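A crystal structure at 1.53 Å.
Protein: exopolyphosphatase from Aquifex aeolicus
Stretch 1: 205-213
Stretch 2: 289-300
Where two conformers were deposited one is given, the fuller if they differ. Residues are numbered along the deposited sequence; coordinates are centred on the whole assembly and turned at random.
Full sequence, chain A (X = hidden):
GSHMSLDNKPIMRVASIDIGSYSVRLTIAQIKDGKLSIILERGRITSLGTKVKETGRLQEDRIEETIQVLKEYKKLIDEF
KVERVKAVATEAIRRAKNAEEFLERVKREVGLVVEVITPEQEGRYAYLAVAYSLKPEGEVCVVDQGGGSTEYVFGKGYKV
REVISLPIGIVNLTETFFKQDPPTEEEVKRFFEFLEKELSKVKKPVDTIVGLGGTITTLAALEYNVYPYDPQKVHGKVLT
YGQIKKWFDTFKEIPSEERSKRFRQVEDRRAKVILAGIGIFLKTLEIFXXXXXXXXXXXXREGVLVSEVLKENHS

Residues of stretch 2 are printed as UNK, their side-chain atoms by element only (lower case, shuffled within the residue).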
# COMPACT_ATOMS: atom_id res chain seq x y z
N PRO A 205 5.79 15.44 16.42
CA PRO A 205 5.06 14.87 17.55
C PRO A 205 3.70 14.32 17.12
O PRO A 205 2.93 15.03 16.49
CB PRO A 205 4.86 16.06 18.50
CG PRO A 205 5.82 17.07 18.03
CD PRO A 205 5.96 16.90 16.57
N VAL A 206 3.43 13.07 17.45
CA VAL A 206 2.12 12.48 17.17
C VAL A 206 1.62 11.66 18.34
O VAL A 206 2.40 11.25 19.19
CB VAL A 206 2.16 11.60 15.89
CG1 VAL A 206 2.60 12.43 14.72
CG2 VAL A 206 3.07 10.43 16.11
N ASP A 207 0.30 11.48 18.39
CA ASP A 207 -0.33 10.64 19.39
C ASP A 207 -0.40 9.19 18.93
O ASP A 207 -0.27 8.29 19.73
CB ASP A 207 -1.74 11.11 19.68
CG ASP A 207 -1.76 12.45 20.37
OD1 ASP A 207 -1.12 12.53 21.44
OD2 ASP A 207 -2.29 13.47 19.86
N THR A 208 -0.69 8.97 17.64
CA THR A 208 -0.99 7.64 17.13
C THR A 208 -0.29 7.46 15.79
O THR A 208 -0.46 8.27 14.89
CB THR A 208 -2.50 7.45 16.89
OG1 THR A 208 -3.25 7.76 18.07
CG2 THR A 208 -2.83 5.97 16.54
N ILE A 209 0.45 6.37 15.67
CA ILE A 209 1.00 5.90 14.40
C ILE A 209 0.21 4.70 13.93
O ILE A 209 0.00 3.75 14.67
CB ILE A 209 2.48 5.54 14.54
CG1 ILE A 209 3.29 6.81 14.87
CG2 ILE A 209 2.98 4.90 13.25
CD1 ILE A 209 4.76 6.56 15.12
N VAL A 210 -0.18 4.72 12.65
CA VAL A 210 -0.86 3.60 12.04
C VAL A 210 -0.01 3.12 10.90
O VAL A 210 0.39 3.93 10.05
CB VAL A 210 -2.22 4.01 11.46
CG1 VAL A 210 -2.91 2.85 10.81
CG2 VAL A 210 -3.12 4.56 12.56
N GLY A 211 0.30 1.83 10.90
CA GLY A 211 1.11 1.24 9.85
C GLY A 211 0.28 0.45 8.84
O GLY A 211 -0.61 -0.31 9.19
N LEU A 212 0.62 0.63 7.57
CA LEU A 212 -0.05 -0.03 6.41
C LEU A 212 0.93 -0.72 5.49
O LEU A 212 2.08 -0.31 5.38
CB LEU A 212 -0.79 1.00 5.53
CG LEU A 212 -2.08 1.66 6.01
CD1 LEU A 212 -1.98 2.27 7.41
CD2 LEU A 212 -2.51 2.70 5.05
N GLY A 213 0.40 -1.70 4.74
CA GLY A 213 1.12 -2.38 3.68
C GLY A 213 1.40 -3.83 4.01
O GLY A 213 1.14 -4.31 5.12
N UNK A 289 9.82 8.52 18.42
CA UNK A 289 9.81 8.29 19.86
C UNK A 289 8.47 7.73 20.34
O UNK A 289 7.91 8.16 21.34
o UNK A 289 12.15 11.24 22.20
c UNK A 289 10.23 9.56 20.59
c UNK A 289 11.95 11.33 20.98
c UNK A 289 11.63 10.04 20.23
o UNK A 289 11.97 12.42 20.35
N UNK A 290 7.94 6.75 19.58
CA UNK A 290 6.68 6.10 19.92
C UNK A 290 6.89 4.63 20.18
O UNK A 290 7.66 3.97 19.49
c UNK A 290 5.36 7.79 18.50
n UNK A 290 2.37 7.12 20.48
c UNK A 290 4.39 8.39 19.55
c UNK A 290 5.64 6.32 18.79
c UNK A 290 2.96 7.87 19.32
N UNK A 291 6.21 4.10 21.17
CA UNK A 291 6.48 2.74 21.56
C UNK A 291 5.68 1.71 20.77
O UNK A 291 5.93 0.52 20.91
o UNK A 291 8.40 3.44 23.52
c UNK A 291 6.19 2.54 23.04
o UNK A 291 6.89 3.58 25.07
c UNK A 291 7.22 3.22 23.93
N UNK A 292 4.69 2.15 20.00
CA UNK A 292 3.86 1.20 19.25
C UNK A 292 3.14 1.85 18.10
O UNK A 292 3.03 3.09 18.01
c UNK A 292 2.85 0.52 20.16
s UNK A 292 1.54 1.61 20.69
N UNK A 293 2.61 1.00 17.23
CA UNK A 293 1.74 1.42 16.17
C UNK A 293 0.54 0.47 16.09
O UNK A 293 0.57 -0.62 16.67
c UNK A 293 2.47 1.47 14.84
c UNK A 293 2.09 -0.82 13.75
c UNK A 293 3.11 0.18 14.32
c UNK A 293 4.17 0.53 13.25
N UNK A 294 -0.49 0.91 15.40
CA UNK A 294 -1.68 0.14 15.11
C UNK A 294 -1.64 -0.27 13.64
O UNK A 294 -1.29 0.54 12.80
c UNK A 294 -4.25 0.12 15.27
c UNK A 294 -2.92 1.59 16.81
c UNK A 294 -2.98 0.99 15.41
c UNK A 294 -4.07 2.55 17.12
N UNK A 295 -2.01 -1.51 13.36
CA UNK A 295 -1.98 -2.06 12.00
C UNK A 295 -3.32 -1.84 11.33
O UNK A 295 -4.37 -2.09 11.89
c UNK A 295 -0.20 -3.70 12.69
c UNK A 295 -1.59 -3.56 12.03
c UNK A 295 -1.59 -4.17 10.63
N UNK A 296 -3.28 -1.39 10.07
CA UNK A 296 -4.46 -1.33 9.22
C UNK A 296 -4.35 -2.30 8.06
O UNK A 296 -3.33 -2.34 7.38
c UNK A 296 -4.64 0.08 8.65
o UNK A 296 -5.77 0.09 7.80
N UNK A 297 -5.41 -3.06 7.85
CA UNK A 297 -5.57 -3.87 6.64
C UNK A 297 -6.04 -3.06 5.44
O UNK A 297 -5.88 -3.52 4.32
o UNK A 297 -7.68 -5.92 5.00
c UNK A 297 -6.54 -5.03 6.89
o UNK A 297 -5.70 -6.70 5.40
c UNK A 297 -6.64 -5.95 5.71
N UNK A 298 -6.60 -1.88 5.66
CA UNK A 298 -7.07 -1.02 4.59
C UNK A 298 -6.08 0.10 4.23
O UNK A 298 -5.38 0.63 5.10
c UNK A 298 -9.58 -2.66 4.79
c UNK A 298 -13.12 -2.01 4.54
c UNK A 298 -9.58 -1.29 4.90
n UNK A 298 -10.87 -3.12 4.64
c UNK A 298 -11.59 0.36 4.83
c UNK A 298 -8.38 -0.38 5.03
c UNK A 298 -10.94 -0.88 4.82
c UNK A 298 -12.99 0.40 4.70
c UNK A 298 -11.72 -2.05 4.67
c UNK A 298 -13.72 -0.77 4.57
N UNK A 299 -6.04 0.46 2.96
CA UNK A 299 -5.16 1.50 2.46
C UNK A 299 -5.78 2.16 1.25
O UNK A 299 -7.00 2.39 1.21
N UNK A 300 -4.96 2.47 0.26
CA UNK A 300 -5.39 3.18 -0.95
C UNK A 300 -6.70 2.68 -1.55
O UNK A 300 -7.62 3.47 -1.75
c UNK A 300 -4.65 3.57 -3.46
c UNK A 300 -5.08 5.05 -3.47
c UNK A 300 -3.53 3.33 -4.38
c UNK A 300 -4.30 3.10 -2.04
O HOH W 1 0.91 4.82 18.07
O HOH W 2 -2.32 -2.73 4.85

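Position 289 carries three carbons in a row, the last bearing two oxygens. Its backbone has positive phi (58°) and closes a Schellman motif after a helix, and the side chain makes no contact with stretch 1. The atoms give Glu289.

Position 290 has four carbons in an unbranched row ending in nitrogen, which identifies Lys290. Its chain folds through three m rotamers, so that CG packs 3.6 Å from Ile209 CD1, CE lies 3.4 Å from Val206 O, and NZ donates a hydrogen bond of 3.0 Å to Asp207 O.

At 291 two carbons are followed by a pair of oxygens, all out of reach of stretch 1: Asp291. At 292 one carbon leads to a sulfur atom, hence Cys292. Its CA-to-CB bond points away, but its backbone O accepts a hydrogen bond from water 1 (2.7 Å), which in turn accepts one from Ile209 N (2.9 Å).

Four carbons forked at the second mark 293 as Leu293. Its CB points toward stretch 1 and packs 3.8 Å from Ile209 CG2, an apolar contact. An ideal CB on Gly211 would sit only 3.4 Å from Leu293 CD2, so the absence of a side chain there relieves a tight spot.

Position 294 also has four carbons, but the fork is at the first and one arm is two carbons long; this is Ile294, not a second leucine. Its CD1 reaches Thr208 CG2 at 3.7 Å. At 295 a single carbon carries two others, giving Val295, whose CA-to-CB bond points to the opposite face of the sheet from that of Ile294.

Position 296 has one carbon and then one oxygen, which gives Ser296. Its CB lies 3.7 Å from Leu212 CD1 and 3.9 Å from Val210 CG1, while OG donates a 2.8 Å hydrogen bond to the backbone O of position 298 within its own stretch. Position 297 shows two carbons with two oxygens on the second and touches nothing on stretch 1: Asp297.

At 298 one carbon leads to fused five- and six-membered rings holding eight carbons and one nitrogen, which is Trp298. The CA-to-CB bond points away from stretch 1, and the contact is made by the backbone O, 3.5 Å from Leu212 CD2. Position 299 has no side-chain atoms and is Gly299, the N-cap of a helix; its CA is 3.9 Å from Leu212 CD2. Four carbons forked at the second make 300 Leu300, which does not touch stretch 1.

The contact is built on a parallel strand pairing, with Val210 opposite Ile294 and Gly211 opposite Val295. Three backbone hydrogen bonds fix the register: Ile294 N to Ile209 O (3.0 Å, 166°), Gly211 N to Ile294 O (2.8 Å, 157°) and Ser296 N to Gly211 O (3.0 Å, 172°). Ile294 thus uses both N and O toward residues flanking Val210, as parallel pairing requires. Beyond this ladder, water 2 links Gly213 N (2.9 Å) to Ser296 O (2.8 Å), while Lys290 secures the other end.

Stretch 2 (289-300) EKDCLIVSDWGL
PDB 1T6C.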